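C-di-GMP synthase (PDB 6WT9) makes the second messenger 3',3'-c-di-GMP from two GTP molecules as the nucleotidyltransferase of a CBASS system that defends bacteria against phage. Local coordinates at residues 11-16 and 42-47; 27-30 and 35-38; 69-74 and 98-103; 307-312 and 328-333. All coordinates share one frame; numbering follows the deposited sequence.

Contacts 1 and 2 adjoin, their centres about 11 Å apart: contact 1 joins helices 6-17 and 40-49, and contact 2 joins helix 23-32, which lies between them in sequence, to the loop that follows it. Both segments of contact 2 fall, in sequence, between those of contact 1, and Phe-29 and Val-36 pack on Thr-46. Contact 3 follows, where helix 54-71 meets strand 98-104 of the mixed sheet of the nucleotidyltransferase domain, its centre about 34 Å from that of contact 1 and across the centre of the chain. Contact 4 comes last, between helices 306-310 and 327-347, its centre about 37 Å from that of contact 3. The four sample the enzyme's sheet-based catalytic part and its helical parts.

Contact 1 (11-16 and 42-47)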
loop_
_atom_site.group_PDB
_atom_site.type_symbol
_atom_site.label_atom_id
_atom_site.label_comp_id
_atom_site.label_asym_id
_atom_site.label_seq_id
_atom_site.Cartn_x
_atom_site.Cartn_y
_atom_site.Cartn_z
ATOM N N GLU A 11 3.793 21.567 -1.039
ATOM C CA GLU A 11 5.049 21.544 -0.294
ATOM C C GLU A 11 5.078 20.385 0.691
ATOM O O GLU A 11 6.056 19.632 0.756
ATOM C CB GLU A 11 5.255 22.868 0.442
ATOM C CG GLU A 11 5.786 23.996 -0.422
ATOM C CD GLU A 11 6.109 25.237 0.386
ATOM O OE1 GLU A 11 5.432 25.476 1.409
ATOM O OE2 GLU A 11 7.047 25.969 0.004
ATOM N N ASN A 12 4.005 20.232 1.473
ATOM C CA ASN A 12 3.927 19.124 2.420
ATOM C C ASN A 12 4.021 17.783 1.706
ATOM O O ASN A 12 4.630 16.838 2.221
ATOM C CB ASN A 12 2.629 19.218 3.225
ATOM C CG ASN A 12 2.509 18.120 4.262
ATOM O OD1 ASN A 12 3.033 18.239 5.368
ATOM N ND2 ASN A 12 1.819 17.041 3.909
ATOM N N LEU A 13 3.426 17.682 0.516
ATOM C CA LEU A 13 3.519 16.448 -0.253
ATOM C C LEU A 13 4.947 16.182 -0.715
ATOM O O LEU A 13 5.368 15.020 -0.779
ATOM C CB LEU A 13 2.572 16.504 -1.449
ATOM C CG LEU A 13 2.425 15.219 -2.265
ATOM C CD1 LEU A 13 2.039 14.063 -1.358
ATOM C CD2 LEU A 13 1.393 15.411 -3.359
ATOM N N GLN A 14 5.701 17.235 -1.044
ATOM C CA GLN A 14 7.106 17.056 -1.401
ATOM C C GLN A 14 7.895 16.462 -0.241
ATOM O O GLN A 14 8.746 15.588 -0.442
ATOM C CB GLN A 14 7.718 18.389 -1.835
ATOM C CG GLN A 14 7.341 18.835 -3.244
ATOM C CD GLN A 14 7.944 20.181 -3.606
ATOM O OE1 GLN A 14 7.862 21.138 -2.838
ATOM N NE2 GLN A 14 8.563 20.257 -4.779
ATOM N N ASN A 15 7.624 16.924 0.982
ATOM C CA ASN A 15 8.306 16.386 2.151
ATOM C C ASN A 15 7.860 14.968 2.478
ATOM O O ASN A 15 8.622 14.217 3.096
ATOM C CB ASN A 15 8.076 17.298 3.357
ATOM C CG ASN A 15 8.676 18.679 3.165
ATOM O OD1 ASN A 15 9.702 18.838 2.502
ATOM N ND2 ASN A 15 8.040 19.687 3.748
ATOM N N ARG A 16 6.649 14.582 2.076
ATOM C CA ARG A 16 6.184 13.223 2.322
ATOM C C ARG A 16 6.822 12.234 1.352
ATOM O O ARG A 16 7.351 11.199 1.770
ATOM C CB ARG A 16 4.659 13.171 2.222
ATOM C CG ARG A 16 4.062 11.778 2.348
ATOM C CD ARG A 16 2.567 11.814 2.067
ATOM N NE ARG A 16 1.874 12.706 2.992
ATOM C CZ ARG A 16 0.795 13.419 2.681
ATOM N NH1 ARG A 16 0.281 13.355 1.457
ATOM N NH2 ARG A 16 0.238 14.205 3.594
ATOM N N LEU A 42 -2.658 21.765 -10.080
ATOM C CA LEU A 42 -2.098 20.744 -10.960
ATOM C C LEU A 42 -0.840 20.125 -10.367
ATOM O O LEU A 42 -0.581 18.935 -10.579
ATOM C CB LEU A 42 -1.793 21.335 -12.339
ATOM C CG LEU A 42 -2.951 21.967 -13.111
ATOM C CD1 LEU A 42 -2.488 22.403 -14.490
ATOM C CD2 LEU A 42 -4.134 21.012 -13.211
ATOM N N LYS A 43 -0.047 20.912 -9.634
ATOM C CA LYS A 43 1.141 20.374 -8.979
ATOM C C LYS A 43 0.761 19.330 -7.939
ATOM O O LYS A 43 1.357 18.249 -7.877
ATOM C CB LYS A 43 1.939 21.498 -8.318
ATOM C CG LYS A 43 2.511 22.541 -9.255
ATOM C CD LYS A 43 3.273 23.586 -8.452
ATOM C CE LYS A 43 3.871 24.663 -9.334
ATOM N NZ LYS A 43 4.639 25.651 -8.525
ATOM N N TYR A 44 -0.230 19.648 -7.103
ATOM C CA TYR A 44 -0.630 18.737 -6.039
ATOM C C TYR A 44 -1.197 17.443 -6.605
ATOM O O TYR A 44 -0.860 16.352 -6.131
ATOM C CB TYR A 44 -1.646 19.425 -5.126
ATOM C CG TYR A 44 -2.172 18.554 -4.008
ATOM C CD1 TYR A 44 -1.370 18.222 -2.926
ATOM C CD2 TYR A 44 -3.475 18.074 -4.031
ATOM C CE1 TYR A 44 -1.848 17.429 -1.901
ATOM C CE2 TYR A 44 -3.961 17.283 -3.012
ATOM C CZ TYR A 44 -3.145 16.963 -1.948
ATOM O OH TYR A 44 -3.627 16.174 -0.930
ATOM N N ILE A 45 -2.047 17.542 -7.629
ATOM C CA ILE A 45 -2.640 16.348 -8.221
ATOM C C ILE A 45 -1.575 15.499 -8.905
ATOM O O ILE A 45 -1.553 14.272 -8.757
ATOM C CB ILE A 45 -3.764 16.741 -9.198
ATOM C CG1 ILE A 45 -4.882 17.478 -8.458
ATOM C CG2 ILE A 45 -4.321 15.511 -9.898
ATOM C CD1 ILE A 45 -5.879 18.144 -9.380
ATOM N N THR A 46 -0.673 16.135 -9.657
ATOM C CA THR A 46 0.344 15.381 -10.384
ATOM C C THR A 46 1.301 14.675 -9.433
ATOM O O THR A 46 1.680 13.521 -9.669
ATOM C CB THR A 46 1.119 16.303 -11.326
ATOM O OG1 THR A 46 0.212 16.932 -12.240
ATOM C CG2 THR A 46 2.143 15.506 -12.117
ATOM N N LEU A 47 1.702 15.345 -8.351
ATOM C CA LEU A 47 2.611 14.716 -7.400
ATOM C C LEU A 47 1.911 13.645 -6.575
ATOM O O LEU A 47 2.525 12.627 -6.237
ATOM C CB LEU A 47 3.237 15.769 -6.486
ATOM C CG LEU A 47 4.364 15.256 -5.590
ATOM C CD1 LEU A 47 5.399 14.513 -6.421
ATOM C CD2 LEU A 47 5.010 16.399 -4.823
#
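Leu-13 of helix 6-17 packs on Leu-47 and Tyr-44 of helix 40-49, an apolar helix-helix contact in the N-terminal helical part of the chain. The short axes run at 23° to each other, with both helices pointing much the same way. The two leucines slide past one another in opposite directions, so each lies along the flank of the other. Leu-13 CD2 reaches the base of its partner, 3.6 Å from Leu-47 CB, while Leu-47 CD2 lies against the first helix, 3.7 Å from Gln-14 CG. Gln-14 crosses it at about a right angle and offers only the aliphatic start of its chain, which suits a residue at the edge of the interface.

Leu-13 turns CG away from its own backbone N (chi1 -173°), and this carries CD2 against the surface of the second helix, 3.7 Å from the backbone Tyr-44 O. The same methyl comes to the Tyr-44 ring obliquely, 4.0 Å from CD1. Tyrosine fits here because its ring is apolar where it meets the leucine but polar at the end: Tyr-44 OH bonds to Asp-259 of helix 245-259, whose carboxylate also forms a salt bridge with Arg-16. One acid thus ties both helices to a third. On another side of helix 40-49, Thr-46 OG1 donates to Leu-42 O at 2.7 Å, turning its hydroxyl back on its own helix. Leucines packed flank to flank between two helices at a small angle, with the buried tyrosine hydroxyl met by an acid of a third helix, are the packing of an alpha-helical bundle.

Contact 2 (27-30 and 35-38); sequences TKFF and DVKY
Phe-30 sets its CG opposite its carbonyl carbon (chi1 -73°), and Val-36 sets CG1 opposite the carbonyl carbon (chi1 -54°), which leaves CG2 between the backbone N and the carbonyl carbon; together these choices bring the phenyl ring and the CG2 methyl into touch. The setting is a helix-loop-helix: residues 35-38 belong to the loop that joins helix 23-32 to helix 40-49, and the chain doubles back so that the loop covers the C-terminal part of the helix it has just left.

Val-36 CG2 meets two neighbouring atoms of one ring, lying 4.0 Å from Phe-30 CD1 and equally near CE1, and the two side chains cross at about a right angle. The same methyl comes within 4.2 Å of Phe-29 CE2. A short, branched, apolar side chain suits this place, being compact enough to pack against both rings while its other branch, CG1, packs on Thr-46 of helix 40-49. Phe-29 is buried and also packs on Thr-46 and Leu-47; both phenylalanines touch Phe-10 of helix 6-17. Beside this apolar patch Asp-35 ties down the loop through a salt bridge with Lys-288 and a hydrogen bond with Tyr-289.

At the exposed margin a long, flexible lysine serves well, since it can fold back and bring its NZ beside the ring. Lys-37 bends at its last two torsions and approaches the Phe-30 ring obliquely, ending with NZ 4.0 Å from Phe-30 CD1. On one face of that ring, over its centre, Phe-29 CD2 stands 3.9 Å above the plane.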
loop_
_atom_site.group_PDB
_atom_site.type_symbol
_atom_site.label_atom_id
_atom_site.label_comp_id
_atom_site.label_asym_id
_atom_site.label_seq_id
_atom_site.Cartn_x
_atom_site.Cartn_y
_atom_site.Cartn_z
ATOM N N THR A 27 13.561 18.001 -9.934
ATOM C CA THR A 27 13.797 18.439 -11.304
ATOM C C THR A 27 13.138 17.501 -12.308
ATOM O O THR A 27 12.519 17.954 -13.277
ATOM C CB THR A 27 15.298 18.550 -11.567
ATOM O OG1 THR A 27 15.851 19.571 -10.726
ATOM C CG2 THR A 27 15.569 18.904 -13.022
ATOM N N LYS A 28 13.248 16.188 -12.090
ATOM C CA LYS A 28 12.586 15.242 -12.981
ATOM C C LYS A 28 11.071 15.406 -12.943
ATOM O O LYS A 28 10.398 15.188 -13.957
ATOM C CB LYS A 28 12.987 13.809 -12.619
ATOM C CG LYS A 28 12.063 12.732 -13.174
ATOM C CD LYS A 28 12.697 11.353 -13.122
ATOM C CE LYS A 28 13.628 11.136 -14.303
ATOM N NZ LYS A 28 12.908 11.266 -15.601
ATOM N N PHE A 29 10.521 15.808 -11.796
ATOM C CA PHE A 29 9.079 16.002 -11.686
ATOM C C PHE A 29 8.606 17.129 -12.598
ATOM O O PHE A 29 7.707 16.942 -13.426
ATOM C CB PHE A 29 8.701 16.286 -10.231
ATOM C CG PHE A 29 7.257 16.648 -10.040
ATOM C CD1 PHE A 29 6.277 15.670 -10.034
ATOM C CD2 PHE A 29 6.879 17.969 -9.861
ATOM C CE1 PHE A 29 4.944 16.003 -9.858
ATOM C CE2 PHE A 29 5.551 18.309 -9.684
ATOM C CZ PHE A 29 4.582 17.322 -9.682
ATOM N N PHE A 30 9.204 18.314 -12.458
ATOM C CA PHE A 30 8.803 19.442 -13.294
ATOM C C PHE A 30 9.202 19.234 -14.749
ATOM O O PHE A 30 8.527 19.738 -15.652
ATOM C CB PHE A 30 9.401 20.741 -12.755
ATOM C CG PHE A 30 8.756 21.222 -11.486
ATOM C CD1 PHE A 30 7.515 21.834 -11.517
ATOM C CD2 PHE A 30 9.390 21.068 -10.265
ATOM C CE1 PHE A 30 6.915 22.279 -10.355
ATOM C CE2 PHE A 30 8.796 21.510 -9.099
ATOM C CZ PHE A 30 7.556 22.117 -9.144
ATOM N N ASP A 35 3.527 21.218 -17.488
ATOM C CA ASP A 35 2.257 21.939 -17.492
ATOM C C ASP A 35 1.867 22.436 -16.103
ATOM O O ASP A 35 1.057 23.364 -15.987
ATOM C CB ASP A 35 1.145 21.048 -18.047
ATOM C CG ASP A 35 0.967 19.769 -17.243
ATOM O OD1 ASP A 35 1.973 19.059 -17.019
ATOM O OD2 ASP A 35 -0.171 19.475 -16.828
ATOM N N VAL A 36 2.417 21.838 -15.047
ATOM C CA VAL A 36 1.949 22.111 -13.694
ATOM C C VAL A 36 2.536 23.424 -13.199
ATOM O O VAL A 36 2.153 23.924 -12.136
ATOM C CB VAL A 36 2.307 20.956 -12.746
ATOM C CG1 VAL A 36 1.797 19.651 -13.318
ATOM C CG2 VAL A 36 3.816 20.884 -12.535
ATOM N N LYS A 37 3.460 23.991 -13.974
ATOM C CA LYS A 37 4.152 25.209 -13.567
ATOM C C LYS A 37 3.178 26.356 -13.330
ATOM O O LYS A 37 2.241 26.574 -14.107
ATOM C CB LYS A 37 5.180 25.601 -14.627
ATOM C CG LYS A 37 6.287 24.581 -14.785
ATOM C CD LYS A 37 7.370 25.071 -15.718
ATOM C CE LYS A 37 8.715 24.523 -15.293
ATOM N NZ LYS A 37 8.960 24.801 -13.854
ATOM N N TYR A 38 3.406 27.083 -12.234
ATOM C CA TYR A 38 2.622 28.264 -11.869
ATOM C C TYR A 38 1.143 27.934 -11.669
ATOM O O TYR A 38 0.275 28.792 -11.854
ATOM C CB TYR A 38 2.790 29.379 -12.906
ATOM C CG TYR A 38 4.223 29.571 -13.351
ATOM C CD1 TYR A 38 5.153 30.183 -12.520
ATOM C CD2 TYR A 38 4.646 29.140 -14.602
ATOM C CE1 TYR A 38 6.464 30.358 -12.921
ATOM C CE2 TYR A 38 5.957 29.311 -15.012
ATOM C CZ TYR A 38 6.861 29.921 -14.167
ATOM O OH TYR A 38 8.167 30.095 -14.569
#

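Contact 3 (69-74 and 98-103)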
loop_
_atom_site.group_PDB
_atom_site.type_symbol
_atom_site.label_atom_id
_atom_site.label_comp_id
_atom_site.label_asym_id
_atom_site.label_seq_id
_atom_site.Cartn_x
_atom_site.Cartn_y
_atom_site.Cartn_z
ATOM N N LEU A 69 18.910 -11.458 5.606
ATOM C CA LEU A 69 20.216 -12.087 5.783
ATOM C C LEU A 69 20.487 -12.407 7.247
ATOM O O LEU A 69 21.122 -13.422 7.558
ATOM C CB LEU A 69 21.319 -11.190 5.221
ATOM C CG LEU A 69 21.322 -10.953 3.708
ATOM C CD1 LEU A 69 22.562 -10.173 3.292
ATOM C CD2 LEU A 69 21.231 -12.269 2.949
ATOM N N HIS A 70 20.027 -11.550 8.162
ATOM C CA HIS A 70 20.201 -11.832 9.582
ATOM C C HIS A 70 19.371 -13.035 10.012
ATOM O O HIS A 70 19.831 -13.860 10.810
ATOM C CB HIS A 70 19.839 -10.603 10.416
ATOM C CG HIS A 70 20.880 -9.528 10.391
ATOM N ND1 HIS A 70 22.137 -9.697 10.933
ATOM C CD2 HIS A 70 20.852 -8.270 9.893
ATOM C CE1 HIS A 70 22.839 -8.590 10.768
ATOM N NE2 HIS A 70 22.082 -7.708 10.139
ATOM N N LEU A 71 18.145 -13.152 9.496
ATOM C CA LEU A 71 17.308 -14.296 9.841
ATOM C C LEU A 71 17.826 -15.583 9.211
ATOM O O LEU A 71 17.624 -16.668 9.768
ATOM C CB LEU A 71 15.865 -14.034 9.417
ATOM C CG LEU A 71 15.160 -12.914 10.183
ATOM C CD1 LEU A 71 13.720 -12.752 9.712
ATOM C CD2 LEU A 71 15.209 -13.185 11.680
ATOM N N GLN A 72 18.494 -15.488 8.060
ATOM C CA GLN A 72 19.110 -16.658 7.447
ATOM C C GLN A 72 20.300 -17.181 8.240
ATOM O O GLN A 72 20.887 -18.193 7.845
ATOM C CB GLN A 72 19.540 -16.336 6.015
ATOM C CG GLN A 72 18.379 -16.229 5.040
ATOM C CD GLN A 72 18.815 -15.807 3.652
ATOM O OE1 GLN A 72 19.879 -15.216 3.476
ATOM N NE2 GLN A 72 17.994 -16.113 2.655
ATOM N N ASP A 73 20.668 -16.517 9.332
ATOM C CA ASP A 73 21.699 -16.999 10.235
ATOM C C ASP A 73 21.141 -17.826 11.387
ATOM O O ASP A 73 21.923 -18.304 12.213
ATOM C CB ASP A 73 22.501 -15.821 10.803
ATOM C CG ASP A 73 23.350 -15.129 9.755
ATOM O OD1 ASP A 73 23.406 -15.622 8.609
ATOM O OD2 ASP A 73 23.966 -14.090 10.079
ATOM N N ILE A 74 19.821 -18.011 11.470
ATOM C CA ILE A 74 19.249 -18.682 12.634
ATOM C C ILE A 74 18.011 -19.502 12.280
ATOM O O ILE A 74 17.665 -20.449 12.996
ATOM C CB ILE A 74 18.938 -17.657 13.743
ATOM C CG1 ILE A 74 18.643 -18.362 15.069
ATOM C CG2 ILE A 74 17.783 -16.752 13.337
ATOM C CD1 ILE A 74 18.401 -17.417 16.225
ATOM N N ILE A 98 8.539 -1.715 4.961
ATOM C CA ILE A 98 8.288 -2.919 4.183
ATOM C C ILE A 98 8.042 -4.066 5.152
ATOM O O ILE A 98 8.556 -4.077 6.275
ATOM C CB ILE A 98 9.461 -3.230 3.222
ATOM C CG1 ILE A 98 9.077 -4.317 2.217
ATOM C CG2 ILE A 98 10.707 -3.629 4.000
ATOM C CD1 ILE A 98 10.056 -4.452 1.070
ATOM N N ASP A 99 7.228 -5.024 4.722
ATOM C CA ASP A 99 6.913 -6.197 5.523
ATOM C C ASP A 99 7.632 -7.408 4.948
ATOM O O ASP A 99 7.555 -7.670 3.742
ATOM C CB ASP A 99 5.404 -6.446 5.576
ATOM C CG ASP A 99 4.683 -5.473 6.490
ATOM O OD1 ASP A 99 5.289 -4.453 6.880
ATOM O OD2 ASP A 99 3.509 -5.734 6.829
ATOM N N LEU A 100 8.332 -8.135 5.812
ATOM C CA LEU A 100 9.051 -9.345 5.443
ATOM C C LEU A 100 8.280 -10.545 5.973
ATOM O O LEU A 100 8.128 -10.698 7.190
ATOM C CB LEU A 100 10.473 -9.328 6.004
ATOM C CG LEU A 100 11.261 -10.624 5.827
ATOM C CD1 LEU A 100 11.530 -10.885 4.354
ATOM C CD2 LEU A 100 12.554 -10.576 6.620
ATOM N N LEU A 101 7.794 -11.385 5.063
ATOM C CA LEU A 101 7.059 -12.587 5.432
ATOM C C LEU A 101 8.018 -13.762 5.571
ATOM O O LEU A 101 8.843 -14.006 4.683
ATOM C CB LEU A 101 5.982 -12.902 4.394
ATOM C CG LEU A 101 4.751 -11.994 4.402
ATOM C CD1 LEU A 101 3.866 -12.281 3.207
ATOM C CD2 LEU A 101 3.975 -12.184 5.689
ATOM N N VAL A 102 7.911 -14.479 6.685
ATOM C CA VAL A 102 8.712 -15.669 6.952
ATOM C C VAL A 102 7.757 -16.856 6.910
ATOM O O VAL A 102 7.005 -17.096 7.860
ATOM C CB VAL A 102 9.446 -15.581 8.295
ATOM C CG1 VAL A 102 10.343 -16.791 8.488
ATOM C CG2 VAL A 102 10.248 -14.287 8.382
ATOM N N ILE A 103 7.783 -17.602 5.810
ATOM C CA ILE A 103 6.797 -18.639 5.531
ATOM C C ILE A 103 7.472 -19.999 5.637
ATOM O O ILE A 103 8.500 -20.240 4.994
ATOM C CB ILE A 103 6.163 -18.442 4.143
ATOM C CG1 ILE A 103 5.894 -16.957 3.894
ATOM C CG2 ILE A 103 4.872 -19.241 4.026
ATOM C CD1 ILE A 103 5.313 -16.655 2.529
#
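Leu-71, on the last turn of helix 54-71, meets Leu-100 and Val-102 of strand 98-104. Along the helix, His-70 comes first and turns to another neighbour, Val-164 of helix 147-164. Leu-71 follows and points at the strand, with CG opposite its carbonyl carbon (chi1 -67°) and the chain extended from there, so that a single methyl does the touching. Leu-71 CD1 meets Leu-100 CD2 tip to tip at 4.0 Å. Leu-71 CD1 is also 4.0 Å from Val-102 CG2, the two side chains passing at a slant. Tyr-80 of strand 78-83 also touches Leu-71.

Beyond Leu-71 the chain leaves the helix in a turn. Asp-73 N bonds to His-70 O at 3.2 Å, and Ile-74 N to Leu-71 O at 3.1 Å. Ile-74 then packs on Leu-156 of helix 147-164.

Leu-100 and Val-102 lie two residues apart and hence on one face of the strand, while Leu-101 between them packs on the other side against Phe-229 of helix 228-241. The strand pairs antiparallel with 78-83 and parallel with 185-194, so it is interior to the sheet of the nucleotidyltransferase fold, with helices on both faces. All three touching residues are buried, and branched aliphatic groups suit them because they need no polar partner. Between these two segments the join is apolar, made by burial and van der Waals contact.

Contact 4 (307-312 and 328-333)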
loop_
_atom_site.group_PDB
_atom_site.type_symbol
_atom_site.label_atom_id
_atom_site.label_comp_id
_atom_site.label_asym_id
_atom_site.label_seq_id
_atom_site.Cartn_x
_atom_site.Cartn_y
_atom_site.Cartn_z
ATOM N N ASN A 307 -26.309 -1.915 -4.140
ATOM C CA ASN A 307 -25.770 -3.180 -4.622
ATOM C C ASN A 307 -24.372 -3.016 -5.200
ATOM O O ASN A 307 -23.579 -3.964 -5.172
ATOM C CB ASN A 307 -26.699 -3.792 -5.668
ATOM C CG ASN A 307 -26.421 -5.263 -5.903
ATOM O OD1 ASN A 307 -26.728 -6.106 -5.059
ATOM N ND2 ASN A 307 -25.844 -5.582 -7.055
ATOM N N LYS A 308 -24.059 -1.831 -5.730
ATOM C CA LYS A 308 -22.703 -1.558 -6.194
ATOM C C LYS A 308 -21.705 -1.663 -5.046
ATOM O O LYS A 308 -20.654 -2.301 -5.176
ATOM C CB LYS A 308 -22.651 -0.172 -6.841
ATOM C CG LYS A 308 -21.255 0.369 -7.089
ATOM C CD LYS A 308 -20.557 -0.344 -8.235
ATOM C CE LYS A 308 -19.214 0.309 -8.541
ATOM N NZ LYS A 308 -18.530 -0.326 -9.701
ATOM N N ILE A 309 -22.029 -1.055 -3.904
ATOM C CA ILE A 309 -21.140 -1.106 -2.751
ATOM C C ILE A 309 -21.196 -2.457 -2.047
ATOM O O ILE A 309 -20.235 -2.837 -1.366
ATOM C CB ILE A 309 -21.470 0.041 -1.777
ATOM C CG1 ILE A 309 -20.347 0.244 -0.761
ATOM C CG2 ILE A 309 -22.782 -0.213 -1.058
ATOM C CD1 ILE A 309 -20.650 1.316 0.258
ATOM N N ASN A 310 -22.291 -3.205 -2.204
ATOM C CA ASN A 310 -22.387 -4.532 -1.607
ATOM C C ASN A 310 -21.609 -5.583 -2.385
ATOM O O ASN A 310 -21.225 -6.605 -1.806
ATOM C CB ASN A 310 -23.852 -4.963 -1.498
ATOM C CG ASN A 310 -24.587 -4.253 -0.379
ATOM O OD1 ASN A 310 -23.976 -3.787 0.584
ATOM N ND2 ASN A 310 -25.906 -4.168 -0.500
ATOM N N SER A 311 -21.368 -5.360 -3.675
ATOM C CA SER A 311 -20.656 -6.325 -4.501
ATOM C C SER A 311 -19.159 -6.059 -4.583
ATOM O O SER A 311 -18.440 -6.865 -5.183
ATOM C CB SER A 311 -21.243 -6.342 -5.918
ATOM O OG SER A 311 -21.053 -5.094 -6.560
ATOM N N LEU A 312 -18.673 -4.963 -4.002
ATOM C CA LEU A 312 -17.253 -4.630 -4.075
ATOM C C LEU A 312 -16.452 -5.617 -3.237
ATOM O O LEU A 312 -16.590 -5.661 -2.010
ATOM C CB LEU A 312 -17.013 -3.201 -3.600
ATOM C CG LEU A 312 -15.531 -2.851 -3.423
ATOM C CD1 LEU A 312 -14.809 -2.947 -4.753
ATOM C CD2 LEU A 312 -15.347 -1.475 -2.800
ATOM N N ASP A 328 -19.367 2.843 9.865
ATOM C CA ASP A 328 -18.356 3.895 9.857
ATOM C C ASP A 328 -17.452 3.798 8.636
ATOM O O ASP A 328 -16.889 4.810 8.202
ATOM C CB ASP A 328 -17.522 3.840 11.136
ATOM C CG ASP A 328 -18.305 4.274 12.359
ATOM O OD1 ASP A 328 -19.285 3.586 12.712
ATOM O OD2 ASP A 328 -17.935 5.300 12.970
ATOM N N LYS A 329 -17.294 2.596 8.076
ATOM C CA LYS A 329 -16.510 2.450 6.855
ATOM C C LYS A 329 -17.192 3.147 5.683
ATOM O O LYS A 329 -16.534 3.828 4.888
ATOM C CB LYS A 329 -16.292 0.970 6.550
ATOM C CG LYS A 329 -14.911 0.640 6.024
ATOM C CD LYS A 329 -14.764 -0.854 5.808
ATOM C CE LYS A 329 -13.353 -1.212 5.393
ATOM N NZ LYS A 329 -13.224 -2.651 5.033
ATOM N N LYS A 330 -18.514 2.991 5.564
ATOM C CA LYS A 330 -19.245 3.684 4.508
ATOM C C LYS A 330 -19.223 5.191 4.726
ATOM O O LYS A 330 -19.164 5.962 3.761
ATOM C CB LYS A 330 -20.680 3.166 4.437
ATOM C CG LYS A 330 -20.779 1.695 4.080
ATOM C CD LYS A 330 -22.222 1.224 4.036
ATOM C CE LYS A 330 -22.301 -0.261 3.718
ATOM N NZ LYS A 330 -23.707 -0.748 3.669
ATOM N N GLU A 331 -19.268 5.630 5.986
ATOM C CA GLU A 331 -19.121 7.054 6.271
ATOM C C GLU A 331 -17.728 7.542 5.895
ATOM O O GLU A 331 -17.561 8.680 5.437
ATOM C CB GLU A 331 -19.410 7.330 7.746
ATOM C CG GLU A 331 -19.654 8.795 8.059
ATOM C CD GLU A 331 -20.922 9.324 7.409
ATOM O OE1 GLU A 331 -21.889 8.545 7.262
ATOM O OE2 GLU A 331 -20.948 10.517 7.040
ATOM N N SER A 332 -16.715 6.693 6.081
ATOM C CA SER A 332 -15.375 7.029 5.608
ATOM C C SER A 332 -15.330 7.098 4.087
ATOM O O SER A 332 -14.637 7.949 3.517
ATOM C CB SER A 332 -14.364 6.011 6.134
ATOM O OG SER A 332 -14.280 6.062 7.546
ATOM N N LEU A 333 -16.063 6.209 3.412
ATOM C CA LEU A 333 -16.168 6.292 1.959
ATOM C C LEU A 333 -16.833 7.593 1.532
ATOM O O LEU A 333 -16.441 8.199 0.526
ATOM C CB LEU A 333 -16.943 5.090 1.419
ATOM C CG LEU A 333 -17.234 5.075 -0.086
ATOM C CD1 LEU A 333 -15.942 5.071 -0.886
ATOM C CD2 LEU A 333 -18.098 3.881 -0.454
#
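Ile-309 and Leu-333 reach toward each other tip to tip, Ile-309 CD1 meeting Leu-333 CD2 at 3.7 Å, and Lys-330 passes the same isoleucine at a slant. Ile-309 is stretched out straight, its CG1 opposite the backbone N (chi1 -165°), so that CD1 stands well forward of helix 306-310 and touches both residues of helix 327-347. Beyond CG, Lys-330 is extended, and its methylenes lie beside that methyl: CG is 3.8 Å from Ile-309 CD1, with CD and CE only slightly farther.

A lysine suits this partly exposed margin because its carbons can shield an apolar tip while its ammonium group lies farther along the chain. Asn-310 OD1 is nearby, yet at 4.3 Å from Lys-330 NZ it makes no hydrogen bond. Leucine suits the inner side, where Leu-333 also packs on Leu-302 and Ile-274; Phe-322 of the connecting loop touches both Ile-309 and Lys-330. Behind the interface, Ser-332 OG donates to Asp-328 O at 3.0 Å and also bonds to Glu-265 N, which satisfies a buried hydroxyl. Between these two segments one isoleucine methyl makes the apolar contact, which grades from buried leucine to the charged lysine at its edge.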